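PDB 3SFT: protein-glutamate methylesterase/protein-glutamine glutaminase from Thermotoga maritima, which probably removes, through the C-terminal catalytic domain described here, methyl groups from methylglutamates of chemoreceptors and deamidates certain of their glutamines. Local coordinates for residues G17-L22 and A52-S57; T62-E65 and G69-V72. All blocks are in the same frame, centred on the assembly; numbering follows the deposited sequence.

Contact 1 (G17-L22 and A52-S57); sequences GGPRSL and AMRLDS
Leu22 and Leu55 bring their CA atoms nearest each other between two helices that run almost parallel. The axes of the short segments 18-22 and 52-57 make an angle of 15° and come no closer than 11.1 Å, too far for the backbones to meet, so side chains must span the gap. Even at the register pair, the CA atoms of Leu22 and Leu55 are 8.0 Å apart.

Arg54 makes the longer reach. Its CG stands anti to the backbone N (chi1 171°) and the chain continues extended as far as NE, which carries the guanidinium across to the start of the other helix. There Pro19 lies over one face of the group, its CB 3.4 Å above the plane and centred on it, with Pro19 CB to Arg54 CZ at 3.5 Å. Proline suits this place twice over: the first turn of a helix needs no amide hydrogen from it, and the CB methylene of its ring gives the flat cation an apolar partner. Arg54 NH2 also forms a salt bridge with Asp23, just beyond the segment; charge pairing and packing on CB together should restrict how the guanidinium can turn.

Both helices pack on the same face of the parallel sheet of a modified doubly wound α/β fold. Helix 18-22 follows strand 9-14, and the Pro19 side chain lies about 8 Å from that of Ser15 and about 9 Å from that of His42, both predicted active-site residues.

Nearer the sheet the contact turns apolar. Leu55 projects toward the first helix, and its CD2 lies 4.3 Å from Leu22 CB and 4.1 Å from Leu22 O. Both leucines are buried, as branched hydrocarbon between helix and sheet should be: Leu22 also packs on Val39 of strand 37-41, Leu55 on Val63 of strand 62-65.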
ATOM      1  N   GLY A  17      -1.582 -11.591  -8.638  1.00 17.85           N
ATOM      2  CA  GLY A  17      -2.779 -11.906  -7.871  1.00 18.76           C
ATOM      3  C   GLY A  17      -3.210 -10.762  -6.961  1.00 19.35           C
ATOM      4  O   GLY A  17      -4.148 -10.910  -6.166  1.00 19.14           O
ATOM      5  N   GLY A  18      -2.543  -9.613  -7.098  1.00 17.77           N
ATOM      6  CA  GLY A  18      -2.859  -8.448  -6.284  1.00 17.80           C
ATOM      7  C   GLY A  18      -4.333  -8.084  -6.254  1.00 18.04           C
ATOM      8  O   GLY A  18      -4.922  -8.004  -5.175  1.00 19.06           O
ATOM      9  N   PRO A  19      -4.958  -7.847  -7.423  1.00 18.69           N
ATOM     10  CA  PRO A  19      -6.379  -7.490  -7.517  1.00 18.84           C
ATOM     11  C   PRO A  19      -7.319  -8.478  -6.818  1.00 19.23           C
ATOM     12  O   PRO A  19      -8.297  -8.070  -6.192  1.00 19.36           O
ATOM     13  CB  PRO A  19      -6.610  -7.450  -9.023  1.00 19.32           C
ATOM     14  CG  PRO A  19      -5.297  -6.906  -9.522  1.00 20.48           C
ATOM     15  CD  PRO A  19      -4.302  -7.719  -8.737  1.00 18.38           C
ATOM     16  N   ARG A  20      -7.015  -9.770  -6.923  1.00 19.54           N
ATOM     17  CA  ARG A  20      -7.826 -10.803  -6.292  1.00 19.92           C
ATOM     18  C   ARG A  20      -7.820 -10.663  -4.761  1.00 19.87           C
ATOM     19  O   ARG A  20      -8.856 -10.822  -4.115  1.00 19.08           O
ATOM     20  CB  ARG A  20      -7.328 -12.198  -6.695  1.00 23.29           C
ATOM     21  CG  ARG A  20      -8.283 -13.319  -6.303  1.00 26.93           C
ATOM     22  CD  ARG A  20      -7.737 -14.702  -6.630  1.00 29.95           C
ATOM     23  NE  ARG A  20      -6.682 -15.101  -5.703  1.00 36.35           N
ATOM     24  CZ  ARG A  20      -6.641 -16.259  -5.050  1.00 35.28           C
ATOM     25  NH1 ARG A  20      -7.598 -17.162  -5.205  1.00 35.78           N
ATOM     26  NH2 ARG A  20      -5.626 -16.517  -4.239  1.00 37.19           N
ATOM     27  N   SER A  21      -6.658 -10.379  -4.178  1.00 18.75           N
ATOM     28  CA  SER A  21      -6.573 -10.225  -2.726  1.00 19.17           C
ATOM     29  C   SER A  21      -7.142  -8.893  -2.261  1.00 17.17           C
ATOM     30  O   SER A  21      -7.750  -8.814  -1.192  1.00 17.04           O
ATOM     31  CB  SER A  21      -5.142 -10.393  -2.238  1.00 16.71           C
ATOM     32  OG  SER A  21      -4.765 -11.751  -2.339  1.00 18.93           O
ATOM     33  N   LEU A  22      -6.966  -7.861  -3.078  1.00 16.83           N
ATOM     34  CA  LEU A  22      -7.489  -6.534  -2.762  1.00 17.74           C
ATOM     35  C   LEU A  22      -9.020  -6.562  -2.726  1.00 18.60           C
ATOM     36  O   LEU A  22      -9.638  -5.804  -1.979  1.00 17.08           O
ATOM     37  CB  LEU A  22      -6.989  -5.504  -3.778  1.00 16.87           C
ATOM     38  CG  LEU A  22      -5.523  -5.087  -3.619  1.00 17.94           C
ATOM     39  CD1 LEU A  22      -5.029  -4.386  -4.873  1.00 18.58           C
ATOM     40  CD2 LEU A  22      -5.381  -4.184  -2.409  1.00 15.85           C
ATOM     41  N   ALA A  52      -8.428   0.791 -10.264  1.00 24.42           N
ATOM     42  CA  ALA A  52      -9.148   1.818  -9.509  1.00 24.39           C
ATOM     43  C   ALA A  52     -10.651   1.675  -9.717  1.00 23.71           C
ATOM     44  O   ALA A  52     -11.413   1.637  -8.753  1.00 24.69           O
ATOM     45  CB  ALA A  52      -8.682   3.217  -9.924  1.00 23.19           C
ATOM     46  N   MET A  53     -11.063   1.549 -10.975  1.00 25.41           N
ATOM     47  CA  MET A  53     -12.481   1.399 -11.313  1.00 27.49           C
ATOM     48  C   MET A  53     -13.079   0.123 -10.734  1.00 26.12           C
ATOM     49  O   MET A  53     -14.188   0.135 -10.198  1.00 27.59           O
ATOM     50  CB  MET A  53     -12.677   1.415 -12.829  1.00 31.94           C
ATOM     51  CG  MET A  53     -12.480   2.779 -13.473  1.00 36.71           C
ATOM     52  SD  MET A  53     -12.825   2.733 -15.248  1.00 44.74           S
ATOM     53  CE  MET A  53     -11.208   2.349 -15.889  1.00 39.11           C
ATOM     54  N   ARG A  54     -12.334  -0.973 -10.854  1.00 25.22           N
ATOM     55  CA  ARG A  54     -12.748  -2.277 -10.343  1.00 23.35           C
ATOM     56  C   ARG A  54     -13.086  -2.205  -8.852  1.00 23.44           C
ATOM     57  O   ARG A  54     -14.159  -2.646  -8.430  1.00 22.76           O
ATOM     58  CB  ARG A  54     -11.620  -3.286 -10.567  1.00 23.69           C
ATOM     59  CG  ARG A  54     -11.788  -4.649  -9.896  1.00 23.52           C
ATOM     60  CD  ARG A  54     -10.410  -5.253  -9.652  1.00 24.02           C
ATOM     61  NE  ARG A  54     -10.445  -6.636  -9.184  1.00 22.69           N
ATOM     62  CZ  ARG A  54      -9.973  -7.664  -9.882  1.00 22.91           C
ATOM     63  NH1 ARG A  54      -9.445  -7.465 -11.085  1.00 21.24           N
ATOM     64  NH2 ARG A  54      -9.951  -8.877  -9.347  1.00 21.66           N
ATOM     65  N   LEU A  55     -12.172  -1.639  -8.064  1.00 22.90           N
ATOM     66  CA  LEU A  55     -12.359  -1.509  -6.619  1.00 22.44           C
ATOM     67  C   LEU A  55     -13.375  -0.427  -6.217  1.00 24.10           C
ATOM     68  O   LEU A  55     -14.090  -0.578  -5.229  1.00 25.25           O
ATOM     69  CB  LEU A  55     -11.016  -1.252  -5.929  1.00 20.85           C
ATOM     70  CG  LEU A  55      -9.965  -2.364  -6.015  1.00 18.17           C
ATOM     71  CD1 LEU A  55      -8.684  -1.887  -5.370  1.00 17.70           C
ATOM     72  CD2 LEU A  55     -10.478  -3.637  -5.332  1.00 16.34           C
ATOM     73  N   ASP A  56     -13.442   0.657  -6.983  1.00 25.39           N
ATOM     74  CA  ASP A  56     -14.383   1.731  -6.683  1.00 27.55           C
ATOM     75  C   ASP A  56     -15.823   1.233  -6.805  1.00 27.74           C
ATOM     76  O   ASP A  56     -16.684   1.612  -6.014  1.00 27.90           O
ATOM     77  CB  ASP A  56     -14.162   2.920  -7.622  1.00 28.75           C
ATOM     78  CG  ASP A  56     -14.928   4.159  -7.187  1.00 31.45           C
ATOM     79  OD1 ASP A  56     -14.645   4.682  -6.090  1.00 32.22           O
ATOM     80  OD2 ASP A  56     -15.821   4.606  -7.938  1.00 34.49           O
ATOM     81  N   SER A  57     -16.057   0.340  -7.765  1.00 28.66           N
ATOM     82  CA  SER A  57     -17.388  -0.213  -8.013  1.00 31.56           C
ATOM     83  C   SER A  57     -17.936  -1.097  -6.903  1.00 30.09           C
ATOM     84  O   SER A  57     -19.146  -1.195  -6.726  1.00 31.63           O
ATOM     85  CB  SER A  57     -17.408  -0.999  -9.330  1.00 32.91           C
ATOM     86  OG  SER A  57     -17.208  -0.137 -10.436  1.00 36.98           O
TER

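Contact 2 (T62-E65 and G69-V72); sequences TVKE and GEEV
Lys64 and Glu70 face each other from opposite directions and join in a salt bridge, with Lys64 NZ 2.9 Å from Glu70 OE2. The ammonium meets this oxygen on its syn side, 23° out of the carboxylate plane. A weak hydrogen bond runs from Lys64 NZ to Glu70 OE1, so NZ faces both oxygens, with OE2 the better bonded. Glu70, extended beyond CG, and the longer but bent Lys64 reach about equally far; the bends at chi3 and chi4 of Lys64 turn its amine forward, over the carbonyl of the next residue.

That turn permits a further hydrogen bond, from Lys64 NZ to Glu65 O at 2.8 Å, almost straight on to the carbonyl (C=O...N angle 162°). Glu67 gives the amine a second salt bridge, and its backbone N donates to Glu70 OE1. A long, flexible lysine suits a place where one cation must serve several oxygens, and nearby carboxylates would be expected to favour its charged form.

Van der Waals contact is slight, chiefly Lys64 CE at 3.4 Å from Glu70 OE2.

The arrangement is a surface ion-pair network tying edge strand 62-65 of the parallel sheet to the loop leading to its neighbour, strand 76-79.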
ATOM      1  N   THR A  62     -13.835   5.805  -1.624  1.00 24.68           N
ATOM      2  CA  THR A  62     -13.658   6.307  -2.979  1.00 25.68           C
ATOM      3  C   THR A  62     -12.284   5.886  -3.486  1.00 25.62           C
ATOM      4  O   THR A  62     -11.257   6.302  -2.945  1.00 26.33           O
ATOM      5  CB  THR A  62     -13.790   7.843  -3.036  1.00 26.16           C
ATOM      6  OG1 THR A  62     -15.084   8.224  -2.553  1.00 25.50           O
ATOM      7  CG2 THR A  62     -13.623   8.342  -4.471  1.00 25.63           C
ATOM      8  N   VAL A  63     -12.273   5.038  -4.512  1.00 24.52           N
ATOM      9  CA  VAL A  63     -11.029   4.543  -5.085  1.00 22.68           C
ATOM     10  C   VAL A  63     -10.708   5.258  -6.386  1.00 23.54           C
ATOM     11  O   VAL A  63     -11.514   5.270  -7.319  1.00 24.31           O
ATOM     12  CB  VAL A  63     -11.083   3.021  -5.341  1.00 22.93           C
ATOM     13  CG1 VAL A  63      -9.724   2.517  -5.799  1.00 20.78           C
ATOM     14  CG2 VAL A  63     -11.535   2.283  -4.080  1.00 20.24           C
ATOM     15  N   LYS A  64      -9.510   5.824  -6.454  1.00 22.27           N
ATOM     16  CA  LYS A  64      -9.082   6.550  -7.637  1.00 23.45           C
ATOM     17  C   LYS A  64      -7.581   6.438  -7.792  1.00 24.02           C
ATOM     18  O   LYS A  64      -6.885   5.957  -6.900  1.00 25.19           O
ATOM     19  CB  LYS A  64      -9.464   8.033  -7.520  1.00 24.22           C
ATOM     20  CG  LYS A  64      -8.747   8.779  -6.384  1.00 24.58           C
ATOM     21  CD  LYS A  64      -9.246  10.215  -6.224  1.00 25.16           C
ATOM     22  CE  LYS A  64      -8.882  11.077  -7.413  1.00 26.14           C
ATOM     23  NZ  LYS A  64      -7.409  11.201  -7.558  1.00 27.12           N
ATOM     24  N   GLU A  65      -7.091   6.909  -8.929  1.00 23.93           N
ATOM     25  CA  GLU A  65      -5.675   6.903  -9.227  1.00 25.00           C
ATOM     26  C   GLU A  65      -5.064   8.114  -8.512  1.00 26.00           C
ATOM     27  O   GLU A  65      -5.687   9.175  -8.446  1.00 23.90           O
ATOM     28  CB  GLU A  65      -5.492   7.021 -10.740  1.00 28.53           C
ATOM     29  CG  GLU A  65      -4.193   6.451 -11.274  1.00 35.26           C
ATOM     30  CD  GLU A  65      -4.259   6.122 -12.761  1.00 37.09           C
ATOM     31  OE1 GLU A  65      -3.801   5.024 -13.143  1.00 36.24           O
ATOM     32  OE2 GLU A  65      -4.766   6.957 -13.545  1.00 40.27           O
ATOM     33  N   GLY A  69       0.630  16.156  -6.867  1.00 24.57           N
ATOM     34  CA  GLY A  69       0.240  17.327  -6.102  1.00 24.13           C
ATOM     35  C   GLY A  69      -1.067  17.184  -5.334  1.00 24.64           C
ATOM     36  O   GLY A  69      -1.468  18.099  -4.618  1.00 24.54           O
ATOM     37  N   GLU A  70      -1.738  16.045  -5.485  1.00 24.02           N
ATOM     38  CA  GLU A  70      -3.003  15.800  -4.796  1.00 24.12           C
ATOM     39  C   GLU A  70      -2.803  15.581  -3.295  1.00 24.09           C
ATOM     40  O   GLU A  70      -1.819  14.970  -2.874  1.00 23.51           O
ATOM     41  CB  GLU A  70      -3.713  14.588  -5.412  1.00 23.26           C
ATOM     42  CG  GLU A  70      -5.042  14.207  -4.747  1.00 25.54           C
ATOM     43  CD  GLU A  70      -5.716  12.994  -5.392  1.00 25.83           C
ATOM     44  OE1 GLU A  70      -5.047  12.236  -6.124  1.00 25.73           O
ATOM     45  OE2 GLU A  70      -6.925  12.796  -5.162  1.00 26.89           O
ATOM     46  N   GLU A  71      -3.735  16.097  -2.497  1.00 23.87           N
ATOM     47  CA  GLU A  71      -3.683  15.945  -1.048  1.00 26.06           C
ATOM     48  C   GLU A  71      -4.170  14.552  -0.644  1.00 25.70           C
ATOM     49  O   GLU A  71      -5.232  14.108  -1.084  1.00 27.34           O
ATOM     50  CB  GLU A  71      -4.546  17.009  -0.360  1.00 27.69           C
ATOM     51  CG  GLU A  71      -4.338  17.066   1.154  1.00 30.80           C
ATOM     52  CD  GLU A  71      -5.283  18.019   1.870  1.00 32.93           C
ATOM     53  OE1 GLU A  71      -5.769  18.992   1.245  1.00 36.00           O
ATOM     54  OE2 GLU A  71      -5.535  17.789   3.071  1.00 32.57           O
ATOM     55  N   VAL A  72      -3.385  13.871   0.187  1.00 25.66           N
ATOM     56  CA  VAL A  72      -3.714  12.530   0.665  1.00 26.17           C
ATOM     57  C   VAL A  72      -4.752  12.642   1.785  1.00 26.75           C
ATOM     58  O   VAL A  72      -4.436  13.085   2.885  1.00 28.26           O
ATOM     59  CB  VAL A  72      -2.449  11.829   1.192  1.00 26.59           C
ATOM     60  CG1 VAL A  72      -2.746  10.393   1.546  1.00 26.65           C
ATOM     61  CG2 VAL A  72      -1.340  11.901   0.146  1.00 24.72           C
TER

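How the contacts relate
Contact 1 is partly buried and contact 2 lies on the surface, although their centres are only 16 Å apart. They share no element, but helix 48-58, used in contact 1, is followed, after a short turn, by strand 62-65, used in contact 2. The two meet at that junction, where Asp56 OD1 probably accepts a hydrogen bond from Val63 N at 2.9 Å. Contact 1 joins two helices through buried leucines and a guanidinium lying on a proline; contact 2 joins a strand to a loop almost wholly by charge. Strand 62-65 divides the two chemistries, with Val63 turned to the helix and Lys64 to the loop.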